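Local coordinates for topoisomerase I-like protein (Leishmania donovani, PDB 2B9S), which probably relaxes supercoiled DNA as the large subunit of a heterodimeric type IB topoisomerase, by nicking one strand and resealing it, at residues Met281-Arg286 with Val321-Leu326; Glu265-Asn270 with Tyr344-Arg349. One frame throughout, in Å; residues are numbered along the deposited sequence.

Contact 1: Met281-Arg286 with Val321-Leu326; sequences MYFIDR and VRFDFL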
loop_
_atom_site.group_PDB
_atom_site.type_symbol
_atom_site.label_atom_id
_atom_site.label_comp_id
_atom_site.label_asym_id
_atom_site.label_seq_id
_atom_site.Cartn_x
_atom_site.Cartn_y
_atom_site.Cartn_z
ATOM N N MET D 281 14.778 11.876 -14.301
ATOM C CA MET D 281 13.814 12.906 -13.928
ATOM C C MET D 281 12.871 13.311 -15.074
ATOM O O MET D 281 11.722 13.658 -14.841
ATOM C CB MET D 281 14.442 14.068 -13.124
ATOM C CG MET D 281 15.537 14.846 -13.750
ATOM S SD MET D 281 16.482 15.741 -12.479
ATOM C CE MET D 281 15.585 17.295 -12.407
ATOM N N TYR D 282 13.336 13.176 -16.311
ATOM C CA TYR D 282 12.479 13.288 -17.482
ATOM C C TYR D 282 11.355 12.235 -17.504
ATOM O O TYR D 282 10.198 12.564 -17.819
ATOM C CB TYR D 282 13.329 13.176 -18.747
ATOM C CG TYR D 282 12.542 13.079 -20.036
ATOM C CD1 TYR D 282 12.016 14.224 -20.650
ATOM C CD2 TYR D 282 12.339 11.844 -20.655
ATOM C CE1 TYR D 282 11.294 14.138 -21.838
ATOM C CE2 TYR D 282 11.618 11.743 -21.838
ATOM C CZ TYR D 282 11.100 12.899 -22.434
ATOM O OH TYR D 282 10.389 12.806 -23.618
ATOM N N PHE D 283 11.706 10.971 -17.212
ATOM C CA PHE D 283 10.728 9.887 -17.113
ATOM C C PHE D 283 9.733 10.087 -15.978
ATOM O O PHE D 283 8.550 9.883 -16.171
ATOM C CB PHE D 283 11.392 8.513 -16.940
ATOM C CG PHE D 283 12.040 7.978 -18.187
ATOM C CD1 PHE D 283 11.780 8.536 -19.438
ATOM C CD2 PHE D 283 12.890 6.885 -18.110
ATOM C CE1 PHE D 283 12.388 8.048 -20.588
ATOM C CE2 PHE D 283 13.487 6.370 -19.249
ATOM C CZ PHE D 283 13.233 6.961 -20.499
ATOM N N ILE D 284 10.230 10.450 -14.798
ATOM C CA ILE D 284 9.404 10.663 -13.603
ATOM C C ILE D 284 8.436 11.842 -13.805
ATOM O O ILE D 284 7.249 11.762 -13.439
ATOM C CB ILE D 284 10.287 10.869 -12.342
ATOM C CG1 ILE D 284 11.031 9.568 -11.992
ATOM C CG2 ILE D 284 9.472 11.385 -11.166
ATOM C CD1 ILE D 284 12.111 9.715 -10.935
ATOM N N ASP D 285 8.949 12.915 -14.406
ATOM C CA ASP D 285 8.140 14.070 -14.787
ATOM C C ASP D 285 7.086 13.734 -15.847
ATOM O O ASP D 285 5.887 13.905 -15.595
ATOM C CB ASP D 285 9.040 15.215 -15.267
ATOM C CG ASP D 285 8.256 16.414 -15.814
ATOM O OD1 ASP D 285 7.024 16.498 -15.633
ATOM O OD2 ASP D 285 8.895 17.281 -16.431
ATOM N N ARG D 286 7.521 13.254 -17.017
ATOM C CA ARG D 286 6.613 13.163 -18.172
ATOM C C ARG D 286 5.712 11.942 -18.142
ATOM O O ARG D 286 4.579 12.000 -18.625
ATOM C CB ARG D 286 7.366 13.238 -19.522
ATOM C CG ARG D 286 8.260 14.458 -19.756
ATOM C CD ARG D 286 7.753 15.762 -19.123
ATOM N NE ARG D 286 6.518 16.296 -19.702
ATOM C CZ ARG D 286 6.373 17.530 -20.195
ATOM N NH1 ARG D 286 7.385 18.400 -20.200
ATOM N NH2 ARG D 286 5.201 17.903 -20.686
ATOM N N VAL D 321 10.111 4.849 -27.669
ATOM C CA VAL D 321 10.553 3.850 -26.702
ATOM C C VAL D 321 9.354 3.013 -26.285
ATOM O O VAL D 321 8.344 3.545 -25.858
ATOM C CB VAL D 321 11.219 4.470 -25.463
ATOM C CG1 VAL D 321 11.983 3.396 -24.669
ATOM C CG2 VAL D 321 12.174 5.564 -25.858
ATOM N N ARG D 322 9.466 1.703 -26.473
ATOM C CA ARG D 322 8.534 0.729 -25.922
ATOM C C ARG D 322 9.011 0.230 -24.540
ATOM O O ARG D 322 10.013 -0.502 -24.442
ATOM C CB ARG D 322 8.400 -0.457 -26.865
ATOM C CG ARG D 322 7.414 -1.491 -26.396
ATOM C CD ARG D 322 7.040 -2.423 -27.518
ATOM N NE ARG D 322 6.254 -1.740 -28.547
ATOM C CZ ARG D 322 5.974 -2.240 -29.756
ATOM N NH1 ARG D 322 6.414 -3.439 -30.119
ATOM N NH2 ARG D 322 5.255 -1.524 -30.616
ATOM N N PHE D 323 8.277 0.634 -23.498
ATOM C CA PHE D 323 8.447 0.153 -22.114
ATOM C C PHE D 323 7.639 -1.132 -21.878
ATOM O O PHE D 323 6.474 -1.209 -22.254
ATOM C CB PHE D 323 7.943 1.215 -21.128
ATOM C CG PHE D 323 8.797 2.455 -21.062
ATOM C CD1 PHE D 323 9.734 2.611 -20.048
ATOM C CD2 PHE D 323 8.652 3.473 -22.003
ATOM C CE1 PHE D 323 10.521 3.750 -19.968
ATOM C CE2 PHE D 323 9.435 4.607 -21.936
ATOM C CZ PHE D 323 10.375 4.748 -20.922
ATOM N N ASP D 324 8.243 -2.137 -21.255
ATOM C CA ASP D 324 7.479 -3.315 -20.808
ATOM C C ASP D 324 8.103 -3.904 -19.548
ATOM O O ASP D 324 9.176 -4.521 -19.587
ATOM C CB ASP D 324 7.378 -4.363 -21.919
ATOM C CG ASP D 324 6.444 -5.521 -21.572
ATOM O OD1 ASP D 324 5.839 -5.559 -20.467
ATOM O OD2 ASP D 324 6.321 -6.414 -22.429
ATOM N N PHE D 325 7.447 -3.685 -18.415
ATOM C CA PHE D 325 8.030 -4.100 -17.130
ATOM C C PHE D 325 6.982 -4.268 -16.050
ATOM O O PHE D 325 5.893 -3.685 -16.128
ATOM C CB PHE D 325 9.135 -3.112 -16.690
ATOM C CG PHE D 325 8.631 -1.739 -16.326
ATOM C CD1 PHE D 325 8.093 -1.488 -15.058
ATOM C CD2 PHE D 325 8.710 -0.683 -17.243
ATOM C CE1 PHE D 325 7.616 -0.192 -14.705
ATOM C CE2 PHE D 325 8.233 0.607 -16.923
ATOM C CZ PHE D 325 7.691 0.854 -15.641
ATOM N N LEU D 326 7.312 -5.053 -15.028
ATOM C CA LEU D 326 6.451 -5.172 -13.849
ATOM C C LEU D 326 6.879 -4.123 -12.838
ATOM O O LEU D 326 8.062 -4.037 -12.463
ATOM C CB LEU D 326 6.511 -6.594 -13.249
ATOM C CG LEU D 326 6.156 -7.772 -14.185
ATOM C CD1 LEU D 326 6.329 -9.091 -13.454
ATOM C CD2 LEU D 326 4.732 -7.678 -14.776
#

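Contact 2: Glu265-Asn270 with Tyr344-Arg349; sequences EDFKSN and YALLQR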
loop_
_atom_site.group_PDB
_atom_site.type_symbol
_atom_site.label_atom_id
_atom_site.label_comp_id
_atom_site.label_asym_id
_atom_site.label_seq_id
_atom_site.Cartn_x
_atom_site.Cartn_y
_atom_site.Cartn_z
ATOM N N GLU D 265 19.341 20.913 -19.900
ATOM C CA GLU D 265 20.743 21.289 -19.965
ATOM C C GLU D 265 21.652 20.115 -19.558
ATOM O O GLU D 265 22.765 19.976 -20.089
ATOM C CB GLU D 265 21.010 22.526 -19.093
ATOM N N ASP D 266 21.173 19.277 -18.629
ATOM C CA ASP D 266 21.901 18.086 -18.173
ATOM C C ASP D 266 21.936 16.962 -19.214
ATOM O O ASP D 266 22.799 16.084 -19.143
ATOM C CB ASP D 266 21.301 17.521 -16.888
ATOM C CG ASP D 266 21.422 18.452 -15.713
ATOM O OD1 ASP D 266 22.314 19.334 -15.707
ATOM O OD2 ASP D 266 20.618 18.283 -14.772
ATOM N N PHE D 267 20.994 16.969 -20.157
ATOM C CA PHE D 267 21.040 16.031 -21.278
ATOM C C PHE D 267 22.376 16.122 -22.008
ATOM O O PHE D 267 22.873 15.123 -22.533
ATOM C CB PHE D 267 19.906 16.283 -22.276
ATOM C CG PHE D 267 18.550 15.884 -21.775
ATOM C CD1 PHE D 267 18.406 14.922 -20.769
ATOM C CD2 PHE D 267 17.400 16.456 -22.326
ATOM C CE1 PHE D 267 17.140 14.553 -20.303
ATOM C CE2 PHE D 267 16.129 16.094 -21.864
ATOM C CZ PHE D 267 16.001 15.142 -20.847
ATOM N N LYS D 268 22.957 17.321 -22.029
ATOM C CA LYS D 268 24.181 17.567 -22.785
ATOM C C LYS D 268 25.434 17.404 -21.924
ATOM O O LYS D 268 26.537 17.660 -22.395
ATOM C CB LYS D 268 24.135 18.966 -23.482
ATOM N N SER D 269 25.265 16.961 -20.677
ATOM C CA SER D 269 26.395 16.767 -19.762
ATOM C C SER D 269 27.356 15.669 -20.214
ATOM O O SER D 269 26.950 14.691 -20.847
ATOM C CB SER D 269 25.897 16.459 -18.352
ATOM O OG SER D 269 26.971 16.228 -17.451
ATOM N N ASN D 270 28.633 15.831 -19.883
ATOM C CA ASN D 270 29.611 14.772 -20.122
ATOM C C ASN D 270 29.827 13.950 -18.858
ATOM O O ASN D 270 30.533 12.940 -18.871
ATOM C CB ASN D 270 30.932 15.326 -20.682
ATOM C CG ASN D 270 31.738 16.095 -19.647
ATOM O OD1 ASN D 270 31.359 17.199 -19.233
ATOM N ND2 ASN D 270 32.872 15.522 -19.235
ATOM N N TYR D 344 16.247 9.957 -26.606
ATOM C CA TYR D 344 16.333 8.721 -27.370
ATOM C C TYR D 344 17.782 8.340 -27.687
ATOM O O TYR D 344 18.139 7.162 -27.584
ATOM C CB TYR D 344 15.480 8.810 -28.637
ATOM C CG TYR D 344 15.428 7.530 -29.455
ATOM C CD1 TYR D 344 16.479 7.195 -30.326
ATOM C CD2 TYR D 344 14.331 6.665 -29.371
ATOM C CE1 TYR D 344 16.447 6.027 -31.086
ATOM C CE2 TYR D 344 14.282 5.500 -30.132
ATOM C CZ TYR D 344 15.352 5.190 -30.987
ATOM O OH TYR D 344 15.337 4.045 -31.742
ATOM N N ALA D 345 18.605 9.332 -28.039
ATOM C CA ALA D 345 20.036 9.140 -28.293
ATOM C C ALA D 345 20.852 8.773 -27.040
ATOM O O ALA D 345 21.784 7.959 -27.108
ATOM C CB ALA D 345 20.615 10.380 -28.940
ATOM N N LEU D 346 20.533 9.423 -25.921
ATOM C CA LEU D 346 21.073 9.089 -24.602
ATOM C C LEU D 346 20.763 7.631 -24.208
ATOM O O LEU D 346 21.644 6.926 -23.749
ATOM C CB LEU D 346 20.526 10.055 -23.554
ATOM C CG LEU D 346 21.190 11.432 -23.411
ATOM C CD1 LEU D 346 20.435 12.334 -22.439
ATOM C CD2 LEU D 346 22.647 11.322 -23.005
ATOM N N LEU D 347 19.524 7.189 -24.424
ATOM C CA LEU D 347 19.110 5.807 -24.209
ATOM C C LEU D 347 19.877 4.778 -25.055
ATOM O O LEU D 347 20.092 3.645 -24.600
ATOM C CB LEU D 347 17.598 5.657 -24.448
ATOM C CG LEU D 347 16.651 6.280 -23.411
ATOM C CD1 LEU D 347 15.180 6.114 -23.826
ATOM C CD2 LEU D 347 16.909 5.726 -21.984
ATOM N N GLN D 348 20.266 5.156 -26.276
ATOM C CA GLN D 348 21.123 4.301 -27.103
ATOM C C GLN D 348 22.507 4.178 -26.461
ATOM O O GLN D 348 23.086 3.113 -26.442
ATOM C CB GLN D 348 21.244 4.842 -28.538
ATOM C CG GLN D 348 19.929 4.853 -29.343
ATOM C CD GLN D 348 20.083 5.529 -30.695
ATOM O OE1 GLN D 348 20.559 6.666 -30.790
ATOM N NE2 GLN D 348 19.697 4.823 -31.756
ATOM N N ARG D 349 23.022 5.282 -25.943
ATOM C CA ARG D 349 24.269 5.296 -25.214
ATOM C C ARG D 349 24.181 4.410 -23.960
ATOM O O ARG D 349 25.105 3.630 -23.667
ATOM C CB ARG D 349 24.648 6.738 -24.836
ATOM C CG ARG D 349 26.123 6.926 -24.513
ATOM C CD ARG D 349 26.502 8.408 -24.349
ATOM N NE ARG D 349 26.680 8.818 -22.940
ATOM C CZ ARG D 349 26.597 10.083 -22.513
ATOM N NH1 ARG D 349 26.326 11.062 -23.381
ATOM N NH2 ARG D 349 26.779 10.376 -21.226
#

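Contact 1: Met281-Arg286 with Val321-Leu326
Phe323 points the para end of its ring at the flat surface of Phe283. Its CZ stands 3.6 Å from Phe283 CZ, above one face of that ring and displaced toward the rim, while Phe283 CE1 and CE2 are both 3.9 Å from the same Phe323 CZ. With the planes at 79° and the centroids 5.2 Å apart, this is a T-shaped (edge-to-face) stack, in which the slightly positive C-H edge of one ring meets the pi cloud of the other. Both side chains place CG anti to the carbonyl carbon (chi1 -74° for Phe283, -69° for Phe323), which sends the two rings from helix and strand to a common meeting point. Long aromatic side chains suit this place, since Phe283 CA and Phe323 CA, the closest CA pair, are 11.2 Å apart. In the next shell, Tyr333 and Val337 of strand 332-338 also touch Phe323. Strand alternation directs Arg322 and Asp324 elsewhere, into salt bridges with Asp336 and Arg332. Helix 272-287 is thus packed on the central strand of a three-stranded antiparallel sheet in the catalytic core, a helix-on-sheet packing joined through a buried aromatic pair.

Contact 2: Glu265-Asn270 with Tyr344-Arg349
Ser269, whose carbonyl looks across at Arg349, closes a type I beta turn: its backbone N-H bonds to Asp266 O, with N and O 3.0 Å apart. Its OG bonds to the N of Asp271, which ties the side chain to the backbone just beyond the turn. The turn presents Phe267 to Leu346, the main apolar meeting: Leu346 CD1 lies 3.7 Å from Phe267 CD1, approaching the ring obliquely, and the two side chains cross at about a right angle. The same methyl is 3.7 Å from Phe267 O, and Leu346 CD2 is 3.8 Å from that oxygen, so both methyls come up to the same carbonyl oxygen from one side. A branched apolar side chain suits a buried place beside the Phe267 ring and its backbone. Ala278 of helix 272-287 and Leu340 also touch Phe267, and Val279 touches Leu346, adding to the buried patch. At the outer margin Arg349 reaches across toward the turn with CG anti to its backbone N (chi1 -160°), bringing NH2 to 4.3 Å from Ser269 O, edge on to the guanidinium but too far for a hydrogen bond. Between these segments, then, cohesion probably comes mainly from apolar packing of Phe267 and Leu346, and the exposed arginine adds at most a weak electrostatic attraction.

How the contacts relate
Along the chain the segments run 265-270, 281-286, 321-326, 344-349, so contact 2 brackets contact 1. Their centres are 15 Å apart, on the same side of the chain's centre and within the catalytic core. Leu347 of helix 341-351 couples them: its CD1 is 3.7 Å from Val321 CG2 and 3.9 Å from Phe283 CZ. A second bridge runs from Phe267 CZ to Tyr282 CB. The successive helices 236-266 and 272-287, helix 341-351 and the antiparallel sheet therefore share one hydrophobic core. Contact 1 lies nearer the DNA, and the chain continues from its helix toward Arg290 and from its strand toward Lys328, both in the vanadate pocket.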